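Local coordinates for protein N-(5'-phosphoribosyl)anthranilate isomerase (Thermococcus kodakarensis, PDB 5LHF) that catalyses the isomerisation of N-(5-phospho-beta-D-ribosyl)anthranilate to 1-(2-carboxyphenylamino)-1-deoxy-D-ribulose 5-phosphate, the third step from chorismate to tryptophan, at residues K7-K12 and G28-S33. Sequence-based numbering, arbitrary orientation.
Sequences KICGVK and GVVVNS
Gly28 O accepts two backbone N-H groups from the neighbouring segment, those of Gly10 and Val11. The Val11 N to Gly28 O bond, 3.0 Å long, is the straighter, its donor almost in line with the carbonyl (C=O...N angle 169°). Gly10 N reaches Gly28 O at 2.9 Å from above the carbonyl plane, with a bent N-H...O angle of 132°. Both consecutive N-H groups can converge on one oxygen because the chain turns at Gly10, whose phi is positive, as strand 5-9 gives way to its loop. Farther along, a water takes over the link between the diverging chains: it donates to Val11 O and accepts from Val30 N, each at 2.9 Å.

Valine methyls make van der Waals contacts with backbone oxygens beside this polar seam. Val11 CG2 sits 3.4 Å from Gly28 O, while Val29 CG2, turned towards the loop by its position anti to the backbone N, lies 3.7 Å from Val11 O. Helix 14-20 packs on Val11, and helix 41-50 on Val29. The apolar pair lies inside the barrel, where Cys9 SG approaches Val30 CG2 at 4.5 Å and both side chains also touch Val58 of the next strand.

Lys7 CE, 4.3 Å from Gly28 CA, and Cys9 SG both close in on that bare CA from the barrel interior. Extended as far as CE, Lys7 turns at its last bond to NZ, which forms a salt bridge with Asp183 and a hydrogen bond with Gln80. Gly28 N is buried without a hydrogen-bonding partner.

The strands run parallel, 21° apart, and belong to the beta-alpha-beta unit of strand 5-9, helix 14-20 and strand 26-30, which opens the eight-stranded TIM barrel; the contact lies at their C-terminal ends, the catalytic side in this fold.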
loop_
_atom_site.group_PDB
_atom_site.type_symbol
_atom_site.label_atom_id
_atom_site.label_comp_id
_atom_site.label_asym_id
_atom_site.label_seq_id
_atom_site.Cartn_x
_atom_site.Cartn_y
_atom_site.Cartn_z
ATOM N N LYS A 7 -5.167 -5.069 2.561
ATOM C CA LYS A 7 -4.301 -5.397 1.439
ATOM C C LYS A 7 -3.070 -6.101 1.986
ATOM O O LYS A 7 -2.467 -5.625 2.952
ATOM C CB LYS A 7 -3.913 -4.142 0.658
ATOM C CG LYS A 7 -2.878 -4.392 -0.442
ATOM C CD LYS A 7 -2.725 -3.159 -1.360
ATOM C CE LYS A 7 -1.467 -3.251 -2.219
ATOM N NZ LYS A 7 -0.236 -2.772 -1.488
ATOM N N ILE A 8 -2.736 -7.262 1.421
ATOM C CA ILE A 8 -1.499 -7.963 1.761
ATOM C C ILE A 8 -0.581 -7.843 0.557
ATOM O O ILE A 8 -0.852 -8.414 -0.512
ATOM C CB ILE A 8 -1.728 -9.434 2.139
ATOM C CG1 ILE A 8 -2.592 -9.541 3.408
ATOM C CG2 ILE A 8 -0.389 -10.137 2.333
ATOM C CD1 ILE A 8 -3.061 -10.962 3.731
ATOM N N CYS A 9 0.508 -7.118 0.729
ATOM C CA CYS A 9 1.339 -6.701 -0.392
ATOM C C CYS A 9 2.536 -7.634 -0.542
ATOM O O CYS A 9 2.939 -8.323 0.400
ATOM C CB CYS A 9 1.822 -5.262 -0.197
ATOM S SG CYS A 9 2.654 -4.575 -1.661
ATOM N N GLY A 10 3.083 -7.668 -1.757
ATOM C CA GLY A 10 4.355 -8.325 -1.992
ATOM C C GLY A 10 4.306 -9.816 -2.273
ATOM O O GLY A 10 5.185 -10.556 -1.816
ATOM N N VAL A 11 3.314 -10.292 -3.002
ATOM C CA VAL A 11 3.304 -11.711 -3.347
ATOM C C VAL A 11 4.293 -11.946 -4.476
ATOM O O VAL A 11 4.388 -11.151 -5.424
ATOM C CB VAL A 11 1.888 -12.199 -3.711
ATOM C CG1 VAL A 11 0.989 -12.181 -2.477
ATOM C CG2 VAL A 11 1.289 -11.340 -4.834
ATOM N N LYS A 12 5.059 -13.038 -4.359
ATOM C CA LYS A 12 6.069 -13.403 -5.345
ATOM C C LYS A 12 5.730 -14.669 -6.114
ATOM O O LYS A 12 6.314 -14.900 -7.177
ATOM C CB LYS A 12 7.435 -13.595 -4.672
ATOM C CG LYS A 12 7.915 -12.381 -3.898
ATOM C CD LYS A 12 9.345 -12.045 -4.250
ATOM C CE LYS A 12 10.309 -12.929 -3.525
ATOM N NZ LYS A 12 11.719 -12.529 -3.758
ATOM N N GLY A 28 -0.687 -7.125 -3.960
ATOM C CA GLY A 28 0.234 -6.314 -4.737
ATOM C C GLY A 28 1.450 -7.116 -5.125
ATOM O O GLY A 28 1.891 -7.998 -4.382
ATOM N N VAL A 29 2.005 -6.800 -6.299
ATOM C CA VAL A 29 3.237 -7.424 -6.760
ATOM C C VAL A 29 4.240 -6.322 -7.092
ATOM O O VAL A 29 3.898 -5.348 -7.771
ATOM C CB VAL A 29 2.989 -8.367 -7.962
ATOM C CG1 VAL A 29 2.347 -7.616 -9.146
ATOM C CG2 VAL A 29 4.300 -8.981 -8.396
ATOM N N VAL A 30 5.470 -6.461 -6.590
ATOM C CA VAL A 30 6.457 -5.383 -6.639
ATOM C C VAL A 30 7.374 -5.582 -7.843
ATOM O O VAL A 30 7.896 -6.680 -8.065
ATOM C CB VAL A 30 7.272 -5.317 -5.335
ATOM C CG1 VAL A 30 8.362 -4.228 -5.433
ATOM C CG2 VAL A 30 6.339 -5.082 -4.131
ATOM N N VAL A 31 7.564 -4.520 -8.624
ATOM C CA VAL A 31 8.461 -4.540 -9.775
ATOM C C VAL A 31 9.329 -3.290 -9.748
ATOM O O VAL A 31 8.960 -2.263 -9.175
ATOM C CB VAL A 31 7.704 -4.622 -11.127
ATOM C CG1 VAL A 31 6.899 -5.919 -11.245
ATOM C CG2 VAL A 31 6.817 -3.380 -11.348
ATOM N N ASN A 32 10.486 -3.386 -10.406
ATOM C CA ASN A 32 11.360 -2.238 -10.652
ATOM C C ASN A 32 11.465 -1.334 -9.420
ATOM O O ASN A 32 11.182 -0.137 -9.466
ATOM C CB ASN A 32 10.881 -1.444 -11.881
ATOM C CG ASN A 32 10.929 -2.266 -13.181
ATOM O OD1 ASN A 32 11.755 -3.162 -13.329
ATOM N ND2 ASN A 32 10.054 -1.942 -14.129
ATOM N N SER A 33 11.847 -1.942 -8.293
ATOM C CA SER A 33 11.981 -1.235 -7.024
ATOM C C SER A 33 13.085 -1.883 -6.200
ATOM O O SER A 33 13.397 -3.067 -6.366
ATOM C CB SER A 33 10.683 -1.268 -6.193
ATOM O OG SER A 33 9.566 -0.786 -6.922
HETATM O O HOH W 1 6.015 -8.817 -4.967
#